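Local coordinates for hemolysin BL lytic component L1 (Bacillus cereus, PDB 7NMQ), which is a lytic component of the hemolysin BL enterotoxin and probably takes part, together with its partner components, in forming membrane pores that lyse host cells, at residues A[5-11]-A[346-350]; A[35-39]-A[52-56]; A[114-118]-A[318-322]. All coordinates share one frame. Where two conformers were deposited one is given. Numbering follows the deposited sequence.

Contact 1 (A[5-11]-A[346-350])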
loop_
_atom_site.group_PDB
_atom_site.type_symbol
_atom_site.label_atom_id
_atom_site.label_comp_id
_atom_site.label_asym_id
_atom_site.label_seq_id
_atom_site.Cartn_x
_atom_site.Cartn_y
_atom_site.Cartn_z
ATOM N N LEU A 5 -21.707 -6.065 -16.578
ATOM C CA LEU A 5 -20.452 -6.301 -17.322
ATOM C C LEU A 5 -19.377 -5.287 -16.915
ATOM O O LEU A 5 -18.299 -5.322 -17.521
ATOM C CB LEU A 5 -20.730 -6.239 -18.832
ATOM C CG LEU A 5 -21.856 -7.159 -19.309
ATOM C CD1 LEU A 5 -22.085 -6.984 -20.787
ATOM C CD2 LEU A 5 -21.533 -8.620 -18.955
ATOM N N GLY A 6 -19.644 -4.482 -15.892
ATOM C CA GLY A 6 -18.721 -3.439 -15.459
ATOM C C GLY A 6 -17.718 -3.941 -14.437
ATOM O O GLY A 6 -17.671 -5.115 -14.081
ATOM N N PRO A 7 -16.841 -3.023 -14.012
ATOM C CA PRO A 7 -15.729 -3.376 -13.111
ATOM C C PRO A 7 -16.119 -3.715 -11.662
ATOM O O PRO A 7 -15.255 -3.946 -10.842
ATOM C CB PRO A 7 -14.810 -2.171 -13.349
ATOM C CG PRO A 7 -15.689 -1.048 -13.688
ATOM C CD PRO A 7 -16.752 -1.665 -14.548
ATOM N N GLU A 8 -17.396 -3.771 -11.320
ATOM C CA GLU A 8 -17.853 -4.240 -9.995
ATOM C C GLU A 8 -17.138 -3.369 -8.936
ATOM O O GLU A 8 -17.127 -2.140 -9.097
ATOM C CB GLU A 8 -17.603 -5.750 -9.885
ATOM C CG GLU A 8 -18.099 -6.526 -11.076
ATOM C CD GLU A 8 -19.420 -7.235 -10.926
ATOM O OE1 GLU A 8 -19.448 -8.379 -11.372
ATOM O OE2 GLU A 8 -20.401 -6.647 -10.387
ATOM N N GLY A 9 -16.588 -3.944 -7.867
ATOM C CA GLY A 9 -15.925 -3.203 -6.782
ATOM C C GLY A 9 -14.461 -2.920 -7.066
ATOM O O GLY A 9 -13.741 -2.632 -6.082
ATOM N N LEU A 10 -13.998 -2.966 -8.323
ATOM C CA LEU A 10 -12.551 -2.714 -8.550
ATOM C C LEU A 10 -12.146 -1.312 -8.103
ATOM O O LEU A 10 -10.979 -1.180 -7.630
ATOM C CB LEU A 10 -12.145 -2.980 -9.984
ATOM C CG LEU A 10 -12.132 -4.445 -10.370
ATOM C CD1 LEU A 10 -11.913 -4.561 -11.876
ATOM C CD2 LEU A 10 -11.067 -5.218 -9.612
ATOM N N LYS A 11 -12.987 -0.315 -8.201
ATOM C CA LYS A 11 -12.588 1.073 -7.891
ATOM C C LYS A 11 -12.153 1.169 -6.422
ATOM O O LYS A 11 -11.067 1.685 -6.145
ATOM C CB LYS A 11 -13.730 2.020 -8.216
ATOM C CG LYS A 11 -13.318 3.412 -8.623
ATOM C CD LYS A 11 -14.456 4.217 -9.227
ATOM C CE LYS A 11 -14.011 5.622 -9.585
ATOM N NZ LYS A 11 -15.165 6.504 -9.859
ATOM N N SER A 346 -18.319 2.641 -17.483
ATOM C CA SER A 346 -17.707 2.355 -16.152
ATOM C C SER A 346 -16.238 1.916 -16.331
ATOM O O SER A 346 -15.343 2.399 -15.598
ATOM C CB SER A 346 -18.527 1.371 -15.350
ATOM O OG SER A 346 -18.869 0.212 -16.102
ATOM N N TRP A 347 -15.944 1.102 -17.332
ATOM C CA TRP A 347 -14.555 0.702 -17.641
ATOM C C TRP A 347 -13.724 1.925 -18.035
ATOM O O TRP A 347 -12.592 2.059 -17.521
ATOM C CB TRP A 347 -14.497 -0.396 -18.694
ATOM C CG TRP A 347 -14.770 -1.748 -18.125
ATOM C CD1 TRP A 347 -15.890 -2.522 -18.287
ATOM C CD2 TRP A 347 -13.915 -2.464 -17.218
ATOM N NE1 TRP A 347 -15.767 -3.676 -17.573
ATOM C CE2 TRP A 347 -14.578 -3.660 -16.896
ATOM C CE3 TRP A 347 -12.645 -2.197 -16.695
ATOM C CZ2 TRP A 347 -14.018 -4.615 -16.079
ATOM C CZ3 TRP A 347 -12.111 -3.143 -15.859
ATOM C CH2 TRP A 347 -12.785 -4.333 -15.555
ATOM N N ASN A 348 -14.248 2.820 -18.853
ATOM C CA ASN A 348 -13.454 4.007 -19.246
ATOM C C ASN A 348 -13.174 4.837 -17.987
ATOM O O ASN A 348 -12.054 5.373 -17.854
ATOM C CB ASN A 348 -14.168 4.811 -20.316
ATOM C CG ASN A 348 -13.400 6.064 -20.615
ATOM O OD1 ASN A 348 -12.271 6.008 -21.101
ATOM N ND2 ASN A 348 -13.964 7.175 -20.193
ATOM N N ASP A 349 -14.120 4.854 -17.054
ATOM C CA ASP A 349 -14.030 5.698 -15.836
ATOM C C ASP A 349 -12.893 5.230 -14.919
ATOM O O ASP A 349 -12.398 6.033 -14.170
ATOM C CB ASP A 349 -15.370 5.731 -15.098
ATOM C CG ASP A 349 -15.322 6.400 -13.737
ATOM O OD1 ASP A 349 -15.276 7.630 -13.704
ATOM O OD2 ASP A 349 -15.289 5.673 -12.708
ATOM N N ILE A 350 -12.491 3.972 -14.969
ATOM C CA ILE A 350 -11.464 3.417 -14.052
ATOM C C ILE A 350 -10.078 3.481 -14.700
ATOM O O ILE A 350 -9.097 3.276 -14.000
ATOM C CB ILE A 350 -11.857 1.988 -13.643
ATOM C CG1 ILE A 350 -11.231 1.579 -12.328
ATOM C CG2 ILE A 350 -11.551 0.976 -14.721
ATOM C CD1 ILE A 350 -11.682 0.229 -11.864
#
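Residues 5-11 are the N-terminal lead into helix 10-33, laid against helix 330-357 near the C-terminus, so the two ends of the chain meet in the long helical bundle of this ClyA-like toxin. A type II' turn from P7 to L10, closed by L10 N to P7 O (3.0 Å), places G9 at the N-cap of helix 10-33. The apolar core is P7 over the W347 indole: P7 CB sits 3.6 Å from the centroid of the six-membered ring, almost on its normal, a CH-pi contact. L10 extends the patch, with CD1 3.8 Å from W347 CH2 and CB 3.7 Å from I350 CD1. Y87 and F91 of helix 45-103 also meet the indole. At the ring's edge, W347 NE1 donates a hydrogen bond to L5 O (3.0 Å, 158°), a carbonyl that also bonds Y318 OH. The backbone comes close at G6, where a CB would lie only 2.8 Å from S346 OG; that hydroxyl, 3.2 Å from P7 CD, is hydrogen-bonded within its own helix to A342 O. At the exposed margin, the first turn of helix 10-33 is tied across by charge: K11, extended in all four chi angles, brings NZ within 3.0 Å of D349 OD2 in a hydrogen-bonded salt bridge.

Contact 2 (A[35-39]-A[52-56])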
loop_
_atom_site.group_PDB
_atom_site.type_symbol
_atom_site.label_atom_id
_atom_site.label_comp_id
_atom_site.label_asym_id
_atom_site.label_seq_id
_atom_site.Cartn_x
_atom_site.Cartn_y
_atom_site.Cartn_z
ATOM N N PRO A 35 20.844 4.109 9.169
ATOM C CA PRO A 35 22.105 3.373 9.205
ATOM C C PRO A 35 22.150 2.323 10.310
ATOM O O PRO A 35 21.292 2.320 11.187
ATOM C CB PRO A 35 23.132 4.457 9.482
ATOM C CG PRO A 35 22.375 5.442 10.288
ATOM C CD PRO A 35 20.987 5.485 9.666
ATOM N N ASN A 36 23.131 1.430 10.189
ATOM C CA ASN A 36 23.454 0.480 11.283
ATOM C C ASN A 36 23.598 1.260 12.583
ATOM O O ASN A 36 24.247 2.344 12.609
ATOM C CB ASN A 36 24.666 -0.383 10.967
ATOM C CG ASN A 36 24.409 -1.529 10.016
ATOM O OD1 ASN A 36 23.338 -1.629 9.424
ATOM N ND2 ASN A 36 25.396 -2.402 9.873
ATOM N N VAL A 37 23.059 0.734 13.655
ATOM C CA VAL A 37 23.073 1.484 14.940
ATOM C C VAL A 37 24.516 1.651 15.398
ATOM O O VAL A 37 25.299 0.698 15.416
ATOM C CB VAL A 37 22.209 0.798 16.001
ATOM C CG1 VAL A 37 22.712 -0.574 16.421
ATOM C CG2 VAL A 37 22.050 1.654 17.236
ATOM N N ASN A 38 24.824 2.859 15.835
ATOM C CA ASN A 38 26.155 3.188 16.366
ATOM C C ASN A 38 26.155 3.045 17.889
ATOM O O ASN A 38 25.644 3.908 18.593
ATOM C CB ASN A 38 26.573 4.592 15.923
ATOM C CG ASN A 38 27.970 4.963 16.407
ATOM O OD1 ASN A 38 28.661 4.205 17.091
ATOM N ND2 ASN A 38 28.374 6.155 16.048
ATOM N N LEU A 39 26.767 1.975 18.367
ATOM C CA LEU A 39 27.087 1.818 19.812
ATOM C C LEU A 39 28.580 1.589 19.995
ATOM O O LEU A 39 28.988 0.906 20.954
ATOM C CB LEU A 39 26.254 0.679 20.385
ATOM C CG LEU A 39 24.817 1.110 20.659
ATOM C CD1 LEU A 39 23.949 -0.101 20.887
ATOM C CD2 LEU A 39 24.732 2.082 21.839
ATOM N N LEU A 52 24.505 -6.652 19.619
ATOM C CA LEU A 52 24.793 -5.586 18.632
ATOM C C LEU A 52 25.167 -6.216 17.283
ATOM O O LEU A 52 24.712 -5.716 16.257
ATOM C CB LEU A 52 25.906 -4.683 19.187
ATOM C CG LEU A 52 26.343 -3.557 18.265
ATOM C CD1 LEU A 52 25.199 -2.607 17.980
ATOM C CD2 LEU A 52 27.499 -2.820 18.907
ATOM N N LYS A 53 26.032 -7.237 17.267
ATOM C CA LYS A 53 26.396 -7.942 16.007
ATOM C C LYS A 53 25.125 -8.455 15.319
ATOM O O LYS A 53 24.977 -8.288 14.100
ATOM C CB LYS A 53 27.383 -9.087 16.260
ATOM C CG LYS A 53 27.388 -10.152 15.168
ATOM C CD LYS A 53 28.348 -11.296 15.394
ATOM C CE LYS A 53 28.207 -12.368 14.342
ATOM N NZ LYS A 53 28.664 -13.699 14.808
ATOM N N ASN A 54 24.224 -9.049 16.095
ATOM C CA ASN A 54 22.978 -9.619 15.553
ATOM C C ASN A 54 22.051 -8.515 15.063
ATOM O O ASN A 54 21.424 -8.697 14.023
ATOM C CB ASN A 54 22.311 -10.498 16.588
ATOM C CG ASN A 54 23.107 -11.768 16.720
ATOM O OD1 ASN A 54 23.699 -12.247 15.763
ATOM N ND2 ASN A 54 23.016 -12.391 17.847
ATOM N N ILE A 55 21.959 -7.418 15.799
ATOM C CA ILE A 55 21.137 -6.259 15.364
ATOM C C ILE A 55 21.640 -5.766 14.024
ATOM O O ILE A 55 20.846 -5.461 13.135
ATOM C CB ILE A 55 21.143 -5.180 16.438
ATOM C CG1 ILE A 55 20.262 -5.684 17.582
ATOM C CG2 ILE A 55 20.700 -3.854 15.851
ATOM C CD1 ILE A 55 20.345 -4.918 18.841
ATOM N N HIS A 56 22.943 -5.623 13.850
ATOM C CA HIS A 56 23.458 -5.139 12.562
ATOM C C HIS A 56 23.094 -6.099 11.442
ATOM O O HIS A 56 22.723 -5.627 10.352
ATOM C CB HIS A 56 24.968 -4.984 12.621
ATOM C CG HIS A 56 25.364 -3.796 13.423
ATOM N ND1 HIS A 56 26.626 -3.684 13.944
ATOM C CD2 HIS A 56 24.695 -2.664 13.751
ATOM C CE1 HIS A 56 26.703 -2.521 14.599
ATOM N NE2 HIS A 56 25.541 -1.868 14.502
#
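H56 loses more surface here than any other residue of the two segments. With chi1 in m, its ring reaches from helix 45-103 to the extended chain at 35-39, and NE2 donates a short, nearly straight hydrogen bond to V37 O (2.7 Å, 167°) in the plane of the ring. N36 CB approaches H56 CD2 at 3.6 Å, while the side-chain amide of N36 is hydrogen-bonded to E60 and R63, one and two turns beyond H56. The contact thus closes the connection between helices 10-33 and 45-103 of the helical bundle: the chain leaves the first helix and runs beside the second before entering it. V37, next in buried area, packs CG1 against both L52 CD1 (3.6 Å) and I55 CG2 (3.9 Å), and its side chain also touches A279 and S282 of helix 275-325. L52, one turn before H56, completes the apolar strip: its CD2 lies 4.0 Å from L39 CB, and L39 in turn packs on L162 of helix 161-169.

Contact 3 (A[114-118]-A[318-322]). With EDO (1,2-ethanediol), chain F.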
loop_
_atom_site.group_PDB
_atom_site.type_symbol
_atom_site.label_atom_id
_atom_site.label_comp_id
_atom_site.label_asym_id
_atom_site.label_seq_id
_atom_site.Cartn_x
_atom_site.Cartn_y
_atom_site.Cartn_z
ATOM N N ILE A 114 -17.703 -12.401 -26.130
ATOM C CA ILE A 114 -17.872 -12.498 -24.653
ATOM C C ILE A 114 -16.930 -13.570 -24.128
ATOM O O ILE A 114 -16.329 -13.348 -23.058
ATOM C CB ILE A 114 -19.348 -12.772 -24.319
ATOM C CG1 ILE A 114 -20.234 -11.591 -24.717
ATOM C CG2 ILE A 114 -19.502 -13.172 -22.873
ATOM C CD1 ILE A 114 -19.975 -10.310 -24.006
ATOM N N ASN A 115 -16.790 -14.686 -24.829
ATOM C CA ASN A 115 -15.846 -15.741 -24.389
ATOM C C ASN A 115 -14.411 -15.195 -24.309
ATOM O O ASN A 115 -13.697 -15.574 -23.382
ATOM C CB ASN A 115 -15.937 -16.983 -25.275
ATOM C CG ASN A 115 -15.306 -18.165 -24.595
ATOM O OD1 ASN A 115 -15.769 -18.563 -23.532
ATOM N ND2 ASN A 115 -14.194 -18.628 -25.134
ATOM N N ASP A 116 -13.997 -14.399 -25.256
ATOM C CA ASP A 116 -12.622 -13.832 -25.239
ATOM C C ASP A 116 -12.459 -12.958 -23.995
ATOM O O ASP A 116 -11.392 -12.972 -23.365
ATOM C CB ASP A 116 -12.313 -12.959 -26.443
ATOM C CG ASP A 116 -12.124 -13.729 -27.720
ATOM O OD1 ASP A 116 -12.108 -15.002 -27.675
ATOM O OD2 ASP A 116 -11.977 -13.055 -28.767
ATOM N N LEU A 117 -13.480 -12.178 -23.659
ATOM C CA LEU A 117 -13.397 -11.303 -22.466
ATOM C C LEU A 117 -13.356 -12.184 -21.217
ATOM O O LEU A 117 -12.575 -11.845 -20.299
ATOM C CB LEU A 117 -14.573 -10.325 -22.462
ATOM C CG LEU A 117 -14.489 -9.291 -23.579
ATOM C CD1 LEU A 117 -15.784 -8.510 -23.694
ATOM C CD2 LEU A 117 -13.336 -8.323 -23.381
ATOM N N ILE A 118 -14.124 -13.266 -21.161
ATOM C CA ILE A 118 -14.063 -14.205 -20.011
ATOM C C ILE A 118 -12.658 -14.780 -19.893
ATOM O O ILE A 118 -12.169 -14.946 -18.742
ATOM C CB ILE A 118 -15.109 -15.319 -20.150
ATOM C CG1 ILE A 118 -16.520 -14.732 -20.013
ATOM C CG2 ILE A 118 -14.857 -16.397 -19.110
ATOM C CD1 ILE A 118 -17.613 -15.669 -20.446
ATOM N N TYR A 318 -20.373 -12.472 -16.742
ATOM C CA TYR A 318 -20.193 -12.631 -18.200
ATOM C C TYR A 318 -20.574 -14.043 -18.611
ATOM O O TYR A 318 -21.098 -14.216 -19.725
ATOM C CB TYR A 318 -18.735 -12.368 -18.591
ATOM C CG TYR A 318 -18.341 -10.922 -18.755
ATOM C CD1 TYR A 318 -18.319 -10.040 -17.687
ATOM C CD2 TYR A 318 -18.002 -10.435 -19.990
ATOM C CE1 TYR A 318 -17.929 -8.710 -17.825
ATOM C CE2 TYR A 318 -17.675 -9.103 -20.166
ATOM C CZ TYR A 318 -17.612 -8.242 -19.079
ATOM O OH TYR A 318 -17.293 -6.927 -19.310
ATOM N N THR A 319 -20.278 -15.055 -17.801
ATOM C CA THR A 319 -20.620 -16.457 -18.156
ATOM C C THR A 319 -22.137 -16.637 -18.157
ATOM O O THR A 319 -22.614 -17.331 -19.017
ATOM C CB THR A 319 -19.936 -17.422 -17.199
ATOM O OG1 THR A 319 -18.516 -17.217 -17.282
ATOM C CG2 THR A 319 -20.240 -18.859 -17.536
ATOM N N ASP A 320 -22.856 -15.937 -17.305
ATOM C CA ASP A 320 -24.336 -15.937 -17.323
ATOM C C ASP A 320 -24.822 -15.397 -18.683
ATOM O O ASP A 320 -25.698 -16.019 -19.309
ATOM C CB ASP A 320 -24.900 -15.110 -16.180
ATOM C CG ASP A 320 -26.387 -15.243 -16.041
ATOM O OD1 ASP A 320 -26.868 -16.389 -15.905
ATOM O OD2 ASP A 320 -27.042 -14.201 -16.145
ATOM N N LEU A 321 -24.262 -14.287 -19.168
ATOM C CA LEU A 321 -24.630 -13.773 -20.502
ATOM C C LEU A 321 -24.293 -14.829 -21.545
ATOM O O LEU A 321 -25.146 -15.153 -22.409
ATOM C CB LEU A 321 -23.894 -12.459 -20.771
ATOM C CG LEU A 321 -24.123 -11.865 -22.173
ATOM C CD1 LEU A 321 -25.613 -11.750 -22.517
ATOM C CD2 LEU A 321 -23.403 -10.519 -22.303
ATOM N N LEU A 322 -23.064 -15.343 -21.538
ATOM C CA LEU A 322 -22.632 -16.301 -22.572
ATOM C C LEU A 322 -23.621 -17.464 -22.611
ATOM O O LEU A 322 -24.050 -17.852 -23.713
ATOM C CB LEU A 322 -21.227 -16.779 -22.192
ATOM C CG LEU A 322 -20.649 -17.800 -23.148
ATOM C CD1 LEU A 322 -20.336 -17.168 -24.487
ATOM C CD2 LEU A 322 -19.413 -18.438 -22.548
HETATM C C1 EDO F . -13.544 -20.061 -20.316
HETATM O O1 EDO F . -14.866 -19.545 -20.406
HETATM C C2 EDO F . -12.545 -19.199 -21.006
HETATM O O2 EDO F . -13.118 -18.327 -21.966
#
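An antiparallel helix pair forms this contact: helix 107-154 packs against helix 275-325, their local axes 9.7 Å apart at closest approach and 155° apart in direction. I114 faces L322 (CA atoms 6.4 Å apart) and I118 faces Y318 (6.6 Å), so the pairings recur one turn apart in opposite senses. No hydrogen bond crosses; the interface is held by side-chain packing. I114 spans three residues of the other helix: its CG2 lies 3.7 Å from Y318 O and 4.1 Å from L322 CB, while CD1 extends to L321 CD2 (3.8 Å). I118 packs CG1 against Y318 CB at 3.5 Å, and its CD1 meets L322 CD2 (3.9 Å) and T319 OG1 (3.6 Å), a hydroxyl bonded back to G315 O in its own helix. Such long helices side by side are the framework of the ClyA-like fold, and further helices of the bundle close in here. L117 CD1 touches the Y318 ring at its edge (4.0 Å from CE2), and both side chains go on to F91 of helix 45-103. The Y318 hydroxyl packs beside W347 of helix 330-357 and is hydrogen-bonded to L5 O. At the partly exposed margin, N115 OD1 lies 3.8 Å from L322 CD2 and accepts a hydrogen bond from O2 of a 1,2-ethanediol (3.1 Å) and a weak one from its O1 (3.4 Å). The diol, probably from the crystallisation liquor, also bonds T119 OG1, and its O1 rests 3.4 Å from I118 CG2.

Contacts 1 and 3 are neighbours, their centres 16 Å apart on the same side of the chain's centre. They join at L5 O, which lies 2.6 Å from Y318 OH, a probable hydrogen bond; L5 CD1 also packs on L321 CD2 at 4.1 Å. The N-terminal segment therefore links helices 275-325 and 330-357, which are consecutive in the chain. Contact 2 lies on the opposite side of the chain's centre, its centre 49 Å from that of contact 1 and 57 Å from that of contact 3, without touching either. Helix 45-103 spans the gap, carrying L52 and H56 in contact 2 and F91 beside contacts 1 and 3. The ethanediol belongs to contact 3 and marks no known functional site.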